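Local coordinates for cyclic nucleotide-binding protein (Brucella abortus biovar 1, PDB 5D1I) that is of unknown function but carries a cyclic nucleotide-binding domain and may act as a DNA-binding transcription factor, at residues Glu25-Thr28 with Pro29-Arg33; Leu42-Arg45 with Ala46-Leu50; Glu92-Ile96 with Ala97-Arg101. All coordinates share one frame; numbering follows the deposited sequence.

Contact 1 (Glu25-Thr28 with Pro29-Arg33); sequences ESFT and PEQLR
Thr28 and Gln31 hold each other by two hydrogen bonds that run in opposite senses. The backbone N of Gln31 donates to Thr28 OG1 at 3.0 Å. In return, the N of Thr28 donates to Gln31 OE1 at 3.2 Å. This second bond is nearly straight, with an N-H...O angle of 162°, and it reaches the amide oxygen in its own plane, on a lone pair. The two side chains lie close as well. Gln31 CG passes 3.3 Å from Thr28 OG1, and Gln31 OE1 also comes within 3.4 Å of Phe27 CA. The Thr28 hydroxyl sits between the backbone N and the carbonyl carbon (chi1 70°), which turns OG1 toward the first turn of the helix. In Gln31, CG lies opposite the carbonyl carbon and beside the backbone N (chi1 -71°). From there the extended chain carries OE1 to the N of Thr28.

This is a capping box, with Thr28 as N-cap of helix 29-38. Pro29 opens the helix. Thr28 O accepts a helical bond from Leu32 N at 2.9 Å.

Just before the cap, Phe27 adds an apolar contact. Its CB meets Leu32 CD2 at 3.7 Å. Its ring lies obliquely against Gln31 CB, and the two side chains cross at about a right angle. Both Phe27 and Leu32 are buried. The Phe27 ring also meets Phe24 and packs on Phe121 of helix 118-124, while Leu32 touches Ile15 of helix 11-18. Farther out, Arg82 of the second subunit donates to Glu25 O and, weakly, to Phe27 O, and packs on Pro29 and Leu32, while Glu25 OE1 accepts from Gly91 N of the same subunit.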
ATOM      1  N   GLU A  25      -0.443   6.760  -4.210  1.00 16.18           N
ATOM      2  CA  GLU A  25      -1.714   7.388  -3.830  1.00 22.49           C
ATOM      3  C   GLU A  25      -2.082   8.640  -4.623  1.00 24.47           C
ATOM      4  O   GLU A  25      -3.209   8.771  -5.095  1.00 24.07           O
ATOM      5  CB  GLU A  25      -1.697   7.755  -2.340  1.00 27.38           C
ATOM      6  CG  GLU A  25      -2.883   8.625  -1.912  1.00 25.03           C
ATOM      7  CD  GLU A  25      -2.623   9.426  -0.641  1.00 37.81           C
ATOM      8  OE1 GLU A  25      -1.491   9.377  -0.102  1.00 28.95           O
ATOM      9  OE2 GLU A  25      -3.559  10.118  -0.184  1.00 41.91           O
ATOM     10  N   SER A  26      -1.139   9.563  -4.755  1.00 14.67           N
ATOM     11  CA  SER A  26      -1.440  10.863  -5.345  1.00 22.95           C
ATOM     12  C   SER A  26      -1.236  10.906  -6.859  1.00 24.37           C
ATOM     13  O   SER A  26      -1.348  11.968  -7.470  1.00 24.57           O
ATOM     14  CB  SER A  26      -0.586  11.946  -4.686  1.00 27.25           C
ATOM     15  OG  SER A  26       0.791  11.669  -4.857  1.00 37.84           O
ATOM     16  N   PHE A  27      -0.939   9.758  -7.460  1.00 21.38           N
ATOM     17  CA  PHE A  27      -0.701   9.693  -8.901  1.00 19.25           C
ATOM     18  C   PHE A  27      -1.968   9.995  -9.698  1.00 17.99           C
ATOM     19  O   PHE A  27      -3.061   9.548  -9.346  1.00 17.92           O
ATOM     20  CB  PHE A  27      -0.171   8.314  -9.312  1.00 15.51           C
ATOM     21  CG  PHE A  27       1.296   8.101  -9.037  1.00 21.22           C
ATOM     22  CD1 PHE A  27       1.966   8.853  -8.085  1.00 27.13           C
ATOM     23  CD2 PHE A  27       2.006   7.141  -9.744  1.00 18.03           C
ATOM     24  CE1 PHE A  27       3.314   8.645  -7.838  1.00 19.37           C
ATOM     25  CE2 PHE A  27       3.352   6.930  -9.504  1.00 17.86           C
ATOM     26  CZ  PHE A  27       4.006   7.683  -8.551  1.00 18.62           C
ATOM     27  N   THR A  28      -1.815  10.743 -10.781  1.00 19.40           N
ATOM     28  CA  THR A  28      -2.909  10.954 -11.721  1.00 22.12           C
ATOM     29  C   THR A  28      -3.191   9.653 -12.461  1.00 24.58           C
ATOM     30  O   THR A  28      -2.340   8.763 -12.484  1.00 26.10           O
ATOM     31  CB  THR A  28      -2.568  12.054 -12.734  1.00 29.51           C
ATOM     32  OG1 THR A  28      -1.546  11.579 -13.620  1.00 27.35           O
ATOM     33  CG2 THR A  28      -2.084  13.302 -12.013  1.00 23.30           C
ATOM     34  N   PRO A  29      -4.384   9.528 -13.067  1.00 26.52           N
ATOM     35  CA  PRO A  29      -4.647   8.341 -13.889  1.00 22.45           C
ATOM     36  C   PRO A  29      -3.605   8.160 -14.998  1.00 24.19           C
ATOM     37  O   PRO A  29      -3.266   7.026 -15.349  1.00 23.56           O
ATOM     38  CB  PRO A  29      -6.033   8.623 -14.476  1.00 33.95           C
ATOM     39  CG  PRO A  29      -6.679   9.518 -13.480  1.00 31.89           C
ATOM     40  CD  PRO A  29      -5.577  10.389 -12.949  1.00 28.61           C
ATOM     41  N   GLU A  30      -3.093   9.268 -15.525  1.00 27.09           N
ATOM     42  CA  GLU A  30      -2.060   9.220 -16.551  1.00 34.05           C
ATOM     43  C   GLU A  30      -0.758   8.646 -15.992  1.00 26.57           C
ATOM     44  O   GLU A  30      -0.082   7.863 -16.660  1.00 26.73           O
ATOM     45  CB  GLU A  30      -1.818  10.612 -17.141  1.00 38.03           C
ATOM     46  CG  GLU A  30      -0.753  10.653 -18.224  1.00 45.59           C
ATOM     47  CD  GLU A  30      -0.632  12.015 -18.881  1.00 55.46           C
ATOM     48  OE1 GLU A  30      -1.424  12.304 -19.803  1.00 55.32           O
ATOM     49  OE2 GLU A  30       0.257  12.795 -18.480  1.00 59.74           O
ATOM     50  N   GLN A  31      -0.413   9.034 -14.768  1.00 21.36           N
ATOM     51  CA  GLN A  31       0.794   8.525 -14.123  1.00 19.05           C
ATOM     52  C   GLN A  31       0.679   7.041 -13.805  1.00 17.77           C
ATOM     53  O   GLN A  31       1.639   6.284 -13.982  1.00 18.71           O
ATOM     54  CB  GLN A  31       1.095   9.303 -12.841  1.00 18.55           C
ATOM     55  CG  GLN A  31       1.577  10.721 -13.069  1.00 35.62           C
ATOM     56  CD  GLN A  31       2.030  11.387 -11.784  1.00 40.97           C
ATOM     57  OE1 GLN A  31       1.226  11.646 -10.890  1.00 32.03           O
ATOM     58  NE2 GLN A  31       3.326  11.660 -11.683  1.00 44.88           N
ATOM     59  N   LEU A  32      -0.493   6.628 -13.327  1.00 17.26           N
ATOM     60  CA  LEU A  32      -0.742   5.222 -13.014  1.00 19.31           C
ATOM     61  C   LEU A  32      -0.633   4.362 -14.268  1.00 16.64           C
ATOM     62  O   LEU A  32      -0.143   3.233 -14.221  1.00 15.84           O
ATOM     63  CB  LEU A  32      -2.123   5.047 -12.374  1.00 16.90           C
ATOM     64  CG  LEU A  32      -2.283   5.592 -10.954  1.00 15.45           C
ATOM     65  CD1 LEU A  32      -3.723   5.455 -10.501  1.00 15.81           C
ATOM     66  CD2 LEU A  32      -1.342   4.872  -9.994  1.00 13.96           C
ATOM     67  N   ARG A  33      -1.098   4.909 -15.385  1.00 18.15           N
ATOM     68  CA  ARG A  33      -1.018   4.240 -16.677  1.00 18.98           C
ATOM     69  C   ARG A  33       0.435   4.028 -17.097  1.00 21.31           C
ATOM     70  O   ARG A  33       0.816   2.930 -17.509  1.00 19.70           O
ATOM     71  CB  ARG A  33      -1.761   5.053 -17.742  1.00 20.89           C
ATOM     72  CG  ARG A  33      -1.963   4.322 -19.059  1.00 30.85           C
ATOM     73  CD  ARG A  33      -2.869   5.114 -19.989  1.00 44.81           C
ATOM     74  NE  ARG A  33      -3.972   5.745 -19.266  1.00 61.40           N
ATOM     75  CZ  ARG A  33      -5.115   5.140 -18.954  1.00 66.05           C
ATOM     76  NH1 ARG A  33      -6.055   5.801 -18.293  1.00 65.31           N
ATOM     77  NH2 ARG A  33      -5.319   3.876 -19.301  1.00 64.53           N
TER

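Contact 2 (Leu42-Arg45 with Ala46-Leu50); sequences LVLR and AGREL
Arg48 N donates to Arg45 O at 3.1 Å. The bond closes a type II beta turn from Arg45 to Arg48, with Gly47 at its third position, where the positive phi (90°) suits a residue without CB. The two arginines also share one water. It accepts from Arg45 N at 3.0 Å and, weakly, from Arg48 NH1 at 3.4 Å.

CG of Arg48 lies opposite the backbone N (chi1 174°), and the extended chain runs back along the preceding strand. Leu44 CD2 touches Arg48 CD at 3.6 Å and lies over one face of the guanidinium. The two side chains cross at about a right angle. Beyond the turn, Leu50 CD1 meets Leu44 CD1 at 3.7 Å, the side chains again crossing at about a right angle. The turn joins strands 40-44 and 49-51, which belong to different sheets of the beta barrel.

Leu44 is the buried part of this contact. It packs both on Leu50 and on the Arg48 chain. The methylenes of Arg48 thus partly cover Leu44, while the guanidinium, itself lying against CD2, stays at the hydrated surface.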
ATOM      1  N   LEU A  42       5.212 -10.804 -13.972  1.00 17.43           N
ATOM      2  CA  LEU A  42       5.883 -12.076 -13.725  1.00 18.12           C
ATOM      3  C   LEU A  42       4.896 -13.145 -13.288  1.00 19.41           C
ATOM      4  O   LEU A  42       4.049 -12.905 -12.431  1.00 17.98           O
ATOM      5  CB  LEU A  42       6.967 -11.916 -12.658  1.00 21.18           C
ATOM      6  CG  LEU A  42       8.186 -11.068 -13.016  1.00 26.57           C
ATOM      7  CD1 LEU A  42       9.119 -10.947 -11.821  1.00 26.66           C
ATOM      8  CD2 LEU A  42       8.910 -11.672 -14.208  1.00 35.05           C
ATOM      9  N   VAL A  43       5.010 -14.330 -13.876  1.00 18.39           N
ATOM     10  CA  VAL A  43       4.216 -15.465 -13.430  1.00 20.94           C
ATOM     11  C   VAL A  43       5.086 -16.391 -12.589  1.00 26.63           C
ATOM     12  O   VAL A  43       6.083 -16.929 -13.070  1.00 27.85           O
ATOM     13  CB  VAL A  43       3.611 -16.241 -14.608  1.00 25.65           C
ATOM     14  CG1 VAL A  43       2.938 -17.507 -14.113  1.00 23.59           C
ATOM     15  CG2 VAL A  43       2.616 -15.365 -15.353  1.00 28.56           C
ATOM     16  N   LEU A  44       4.706 -16.557 -11.327  1.00 18.29           N
ATOM     17  CA  LEU A  44       5.476 -17.356 -10.385  1.00 20.83           C
ATOM     18  C   LEU A  44       4.838 -18.718 -10.182  1.00 23.84           C
ATOM     19  O   LEU A  44       3.685 -18.809  -9.762  1.00 26.49           O
ATOM     20  CB  LEU A  44       5.592 -16.642  -9.036  1.00 17.40           C
ATOM     21  CG  LEU A  44       5.995 -15.166  -9.053  1.00 24.72           C
ATOM     22  CD1 LEU A  44       5.951 -14.590  -7.650  1.00 15.00           C
ATOM     23  CD2 LEU A  44       7.374 -14.985  -9.667  1.00 26.55           C
ATOM     24  N   ARG A  45       5.585 -19.775 -10.477  1.00 21.55           N
ATOM     25  CA  ARG A  45       5.105 -21.122 -10.208  1.00 22.97           C
ATOM     26  C   ARG A  45       5.046 -21.367  -8.705  1.00 22.60           C
ATOM     27  O   ARG A  45       5.728 -20.697  -7.933  1.00 21.63           O
ATOM     28  CB  ARG A  45       6.002 -22.165 -10.881  1.00 32.32           C
ATOM     29  CG  ARG A  45       6.043 -22.056 -12.399  1.00 44.38           C
ATOM     30  CD  ARG A  45       6.949 -23.112 -13.017  1.00 52.48           C
ATOM     31  NE  ARG A  45       7.069 -22.947 -14.464  1.00 57.23           N
ATOM     32  CZ  ARG A  45       6.245 -23.497 -15.351  1.00 63.33           C
ATOM     33  NH1 ARG A  45       5.235 -24.254 -14.944  1.00 63.90           N
ATOM     34  NH2 ARG A  45       6.430 -23.289 -16.649  1.00 66.58           N
ATOM     35  N   ALA A  46       4.221 -22.320  -8.292  1.00 23.54           N
ATOM     36  CA  ALA A  46       4.160 -22.715  -6.890  1.00 25.89           C
ATOM     37  C   ALA A  46       5.536 -23.160  -6.407  1.00 24.49           C
ATOM     38  O   ALA A  46       6.229 -23.921  -7.085  1.00 26.07           O
ATOM     39  CB  ALA A  46       3.138 -23.825  -6.692  1.00 28.22           C
ATOM     40  N   GLY A  47       5.940 -22.666  -5.244  1.00 23.63           N
ATOM     41  CA  GLY A  47       7.230 -23.023  -4.686  1.00 24.55           C
ATOM     42  C   GLY A  47       8.362 -22.103  -5.104  1.00 24.16           C
ATOM     43  O   GLY A  47       9.468 -22.211  -4.579  1.00 27.13           O
ATOM     44  N   ARG A  48       8.103 -21.195  -6.042  1.00 22.82           N
ATOM     45  CA  ARG A  48       9.142 -20.255  -6.455  1.00 22.04           C
ATOM     46  C   ARG A  48       9.367 -19.164  -5.420  1.00 25.29           C
ATOM     47  O   ARG A  48       8.422 -18.568  -4.898  1.00 19.19           O
ATOM     48  CB  ARG A  48       8.818 -19.597  -7.795  1.00 38.10           C
ATOM     49  CG  ARG A  48       9.834 -18.513  -8.148  1.00 36.73           C
ATOM     50  CD  ARG A  48       9.592 -17.875  -9.490  1.00 46.81           C
ATOM     51  NE  ARG A  48      10.662 -16.946  -9.840  1.00 45.47           N
ATOM     52  CZ  ARG A  48      10.767 -16.341 -11.017  1.00 45.38           C
ATOM     53  NH1 ARG A  48       9.864 -16.566 -11.960  1.00 48.22           N
ATOM     54  NH2 ARG A  48      11.773 -15.511 -11.252  1.00 48.16           N
ATOM     55  N   GLU A  49      10.632 -18.894  -5.134  1.00 21.60           N
ATOM     56  CA  GLU A  49      10.969 -17.777  -4.275  1.00 22.17           C
ATOM     57  C   GLU A  49      11.271 -16.548  -5.100  1.00 23.41           C
ATOM     58  O   GLU A  49      11.991 -16.608  -6.100  1.00 25.53           O
ATOM     59  CB  GLU A  49      12.148 -18.118  -3.384  1.00 25.72           C
ATOM     60  CG  GLU A  49      11.822 -19.177  -2.368  1.00 36.21           C
ATOM     61  CD  GLU A  49      12.952 -19.402  -1.406  1.00 29.44           C
ATOM     62  OE1 GLU A  49      13.297 -18.459  -0.662  1.00 38.81           O
ATOM     63  OE2 GLU A  49      13.495 -20.522  -1.399  1.00 35.22           O
ATOM     64  N   LEU A  50      10.696 -15.434  -4.670  1.00 23.69           N
ATOM     65  CA  LEU A  50      10.874 -14.152  -5.323  1.00 35.36           C
ATOM     66  C   LEU A  50      12.245 -13.581  -4.980  1.00 34.92           C
ATOM     67  O   LEU A  50      12.943 -13.040  -5.837  1.00 40.58           O
ATOM     68  CB  LEU A  50       9.764 -13.197  -4.888  1.00 35.73           C
ATOM     69  CG  LEU A  50       9.222 -12.194  -5.900  1.00 36.04           C
ATOM     70  CD1 LEU A  50       9.138 -12.820  -7.280  1.00 27.99           C
ATOM     71  CD2 LEU A  50       7.859 -11.713  -5.437  1.00 32.46           C
TER
HETATM   72  O   HOH W   1       8.323 -19.608 -11.646  1.00 27.60           O

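Contact 3 (Glu92-Ile96 with Ala97-Arg101); sequences EMALI and AQTTR
Thr99 turns its side chain onto the short 3-10 helix 92-95 and touches two of its residues with separate branches. OG1 rests against Ala94, 3.4 Å from Ala94 CB and equally near its CA. CG2 goes to Met93, a selenomethionine, and lies 3.7 Å from Met93 O and 4.0 Å from Met93 CB. With chi1 at 70°, OG1 stands between the backbone N and carbonyl carbon, and CG2 is opposite the carbonyl carbon. This rotation sets the hydroxyl over Ala94 and the methyl beside Met93. The Met93 chain bends beyond CG and carries SE away from Thr99. This residue therefore meets the threonine with CB and backbone alone. Met93 also packs on Leu23 of the second subunit, and Ile96 on Met93 of that subunit.

Met93 O is the polar centre of the turn. It takes Ile96 N at 3.1 Å, at the end of the 3-10 segment. It also takes Ala97 N at 3.0 Å, a weak bond with an N-H...O angle of only 122°. The chain leaves the helical turn here, passes the exposed bend at Ile96 and Ala97, and comes round to Thr99.

The sequence from the Gly-Glu at the start of the short helix to Arg101 resembles the phosphate-binding cassette of cyclic nucleotide-binding domains. In relatives that bind nucleotide, this element cradles the cyclic phosphate. Here the Arg101 guanidinium makes a cation-pi contact with Phe51.

The short helix and the weakly bonded strand 99-100 lie beside strand 56-63, where Ala57 meets both Ala94 and Thr99. Leu95 and Ile96 touch Phe121 of helix 118-124.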
ATOM      1  N   GLU A  92       7.992  -2.028  -0.990  1.00 13.48           N
ATOM      2  CA  GLU A  92       7.599  -0.662  -1.336  1.00 10.49           C
ATOM      3  C   GLU A  92       8.679   0.348  -0.956  1.00 15.33           C
ATOM      4  O   GLU A  92       8.931   1.303  -1.689  1.00 15.29           O
ATOM      5  CB  GLU A  92       6.285  -0.281  -0.651  1.00  7.93           C
ATOM      6  CG  GLU A  92       5.711   1.050  -1.131  1.00  8.10           C
ATOM      7  CD  GLU A  92       4.507   1.483  -0.323  1.00 20.41           C
ATOM      8  OE1 GLU A  92       4.576   1.414   0.918  1.00 29.03           O
ATOM      9  OE2 GLU A  92       3.492   1.889  -0.920  1.00 21.87           O
HETATM   10  N   MSE A  93       9.319   0.124   0.189  1.00 11.22           N
HETATM   11  CA  MSE A  93      10.345   1.039   0.682  1.00 14.49           C
HETATM   12  C   MSE A  93      11.594   1.040  -0.199  1.00 14.24           C
HETATM   13  O   MSE A  93      12.371   1.997  -0.190  1.00 17.01           O
HETATM   14  CB  MSE A  93      10.726   0.686   2.121  1.00 27.55           C
HETATM   15  CG  MSE A  93       9.643   0.977   3.145  1.00 53.90           C
HETATM   16 SE   MSE A  93       9.021   2.825   3.072  1.00 71.60          SE
HETATM   17  CE  MSE A  93       7.276   2.530   2.258  1.00 69.77           C
ATOM     18  N   ALA A  94      11.793  -0.034  -0.953  1.00 10.01           N
ATOM     19  CA  ALA A  94      12.951  -0.124  -1.838  1.00 10.84           C
ATOM     20  C   ALA A  94      12.899   0.945  -2.922  1.00 11.13           C
ATOM     21  O   ALA A  94      13.926   1.322  -3.474  1.00 14.21           O
ATOM     22  CB  ALA A  94      13.042  -1.504  -2.464  1.00 10.99           C
ATOM     23  N   LEU A  95      11.698   1.439  -3.209  1.00 10.57           N
ATOM     24  CA  LEU A  95      11.500   2.424  -4.266  1.00 16.27           C
ATOM     25  C   LEU A  95      11.988   3.807  -3.863  1.00 17.87           C
ATOM     26  O   LEU A  95      12.242   4.656  -4.721  1.00 20.17           O
ATOM     27  CB  LEU A  95      10.019   2.502  -4.655  1.00 18.11           C
ATOM     28  CG  LEU A  95       9.378   1.250  -5.259  1.00 17.09           C
ATOM     29  CD1 LEU A  95       7.918   1.512  -5.585  1.00 17.17           C
ATOM     30  CD2 LEU A  95      10.128   0.799  -6.496  1.00 10.80           C
ATOM     31  N   ILE A  96      12.118   4.042  -2.558  1.00 14.97           N
ATOM     32  CA  ILE A  96      12.444   5.381  -2.070  1.00 17.47           C
ATOM     33  C   ILE A  96      13.601   5.421  -1.078  1.00 16.43           C
ATOM     34  O   ILE A  96      13.954   6.492  -0.588  1.00 14.48           O
ATOM     35  CB  ILE A  96      11.222   6.036  -1.398  1.00 14.96           C
ATOM     36  CG1 ILE A  96      10.787   5.231  -0.173  1.00 20.76           C
ATOM     37  CG2 ILE A  96      10.074   6.171  -2.392  1.00 11.33           C
ATOM     38  CD1 ILE A  96       9.667   5.875   0.616  1.00 16.72           C
ATOM     39  N   ALA A  97      14.186   4.267  -0.775  1.00 12.43           N
ATOM     40  CA  ALA A  97      15.286   4.214   0.182  1.00 13.12           C
ATOM     41  C   ALA A  97      16.162   2.992  -0.044  1.00 13.49           C
ATOM     42  O   ALA A  97      15.749   2.038  -0.696  1.00 15.81           O
ATOM     43  CB  ALA A  97      14.748   4.220   1.603  1.00 13.57           C
ATOM     44  N   GLN A  98      17.380   3.029   0.484  1.00 14.55           N
ATOM     45  CA  GLN A  98      18.264   1.876   0.377  1.00 19.31           C
ATOM     46  C   GLN A  98      17.800   0.826   1.378  1.00 18.63           C
ATOM     47  O   GLN A  98      17.793   1.068   2.582  1.00 21.88           O
ATOM     48  CB  GLN A  98      19.723   2.274   0.620  1.00 22.90           C
ATOM     49  CG  GLN A  98      20.720   1.211   0.185  1.00 31.83           C
ATOM     50  CD  GLN A  98      21.869   1.769  -0.632  1.00 42.90           C
ATOM     51  OE1 GLN A  98      23.022   1.732  -0.201  1.00 49.86           O
ATOM     52  NE2 GLN A  98      21.564   2.278  -1.825  1.00 30.87           N
ATOM     53  N   THR A  99      17.366  -0.328   0.877  1.00 17.55           N
ATOM     54  CA  THR A  99      16.770  -1.341   1.743  1.00 18.14           C
ATOM     55  C   THR A  99      17.212  -2.754   1.391  1.00 16.50           C
ATOM     56  O   THR A  99      17.821  -2.993   0.353  1.00 17.74           O
ATOM     57  CB  THR A  99      15.221  -1.322   1.691  1.00 24.71           C
ATOM     58  OG1 THR A  99      14.783  -1.797   0.414  1.00 28.84           O
ATOM     59  CG2 THR A  99      14.654   0.075   1.938  1.00 28.33           C
ATOM     60  N   THR A 100      16.889  -3.687   2.278  1.00 21.16           N
ATOM     61  CA  THR A 100      17.071  -5.108   2.018  1.00 23.28           C
ATOM     62  C   THR A 100      15.746  -5.801   2.292  1.00 20.54           C
ATOM     63  O   THR A 100      14.910  -5.271   3.021  1.00 22.32           O
ATOM     64  CB  THR A 100      18.170  -5.726   2.892  1.00 22.42           C
ATOM     65  OG1 THR A 100      17.889  -5.449   4.269  1.00 20.67           O
ATOM     66  CG2 THR A 100      19.534  -5.155   2.531  1.00 22.96           C
ATOM     67  N   ARG A 101      15.554  -6.977   1.705  1.00 17.03           N
ATOM     68  CA  ARG A 101      14.320  -7.732   1.889  1.00 15.44           C
ATOM     69  C   ARG A 101      14.106  -8.100   3.354  1.00 16.48           C
ATOM     70  O   ARG A 101      14.901  -8.836   3.940  1.00 15.28           O
ATOM     71  CB  ARG A 101      14.342  -8.992   1.021  1.00 14.32           C
ATOM     72  CG  ARG A 101      14.563  -8.707  -0.459  1.00 15.03           C
ATOM     73  CD  ARG A 101      13.383  -7.941  -1.071  1.00 17.66           C
ATOM     74  NE  ARG A 101      13.609  -7.659  -2.486  1.00 17.69           N
ATOM     75  CZ  ARG A 101      12.797  -6.935  -3.252  1.00 16.71           C
ATOM     76  NH1 ARG A 101      11.694  -6.409  -2.745  1.00 14.91           N
ATOM     77  NH2 ARG A 101      13.096  -6.733  -4.529  1.00 17.01           N
TER

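Contact 2 is the surface member of the set, at a turn between two strands, and no other chain touches it. Contacts 1 and 3 are partly buried, and both meet the second subunit. Helix 118-124 packs against both of them, although their nearest atoms are about 7 Å apart. Contacts 2 and 3 lie on opposite sides of the chain's centre, yet both reach the same sheet, contact 2 by strand 40-44 and contact 3 by strand 99-100. Their chemistry follows their place. Contact 1 relies on reciprocal capping bonds at a helix start. Contact 2 combines a turn bond and a water with apolar packing. Contact 3 has one weak backbone bond across it and van der Waals contacts of a threonine.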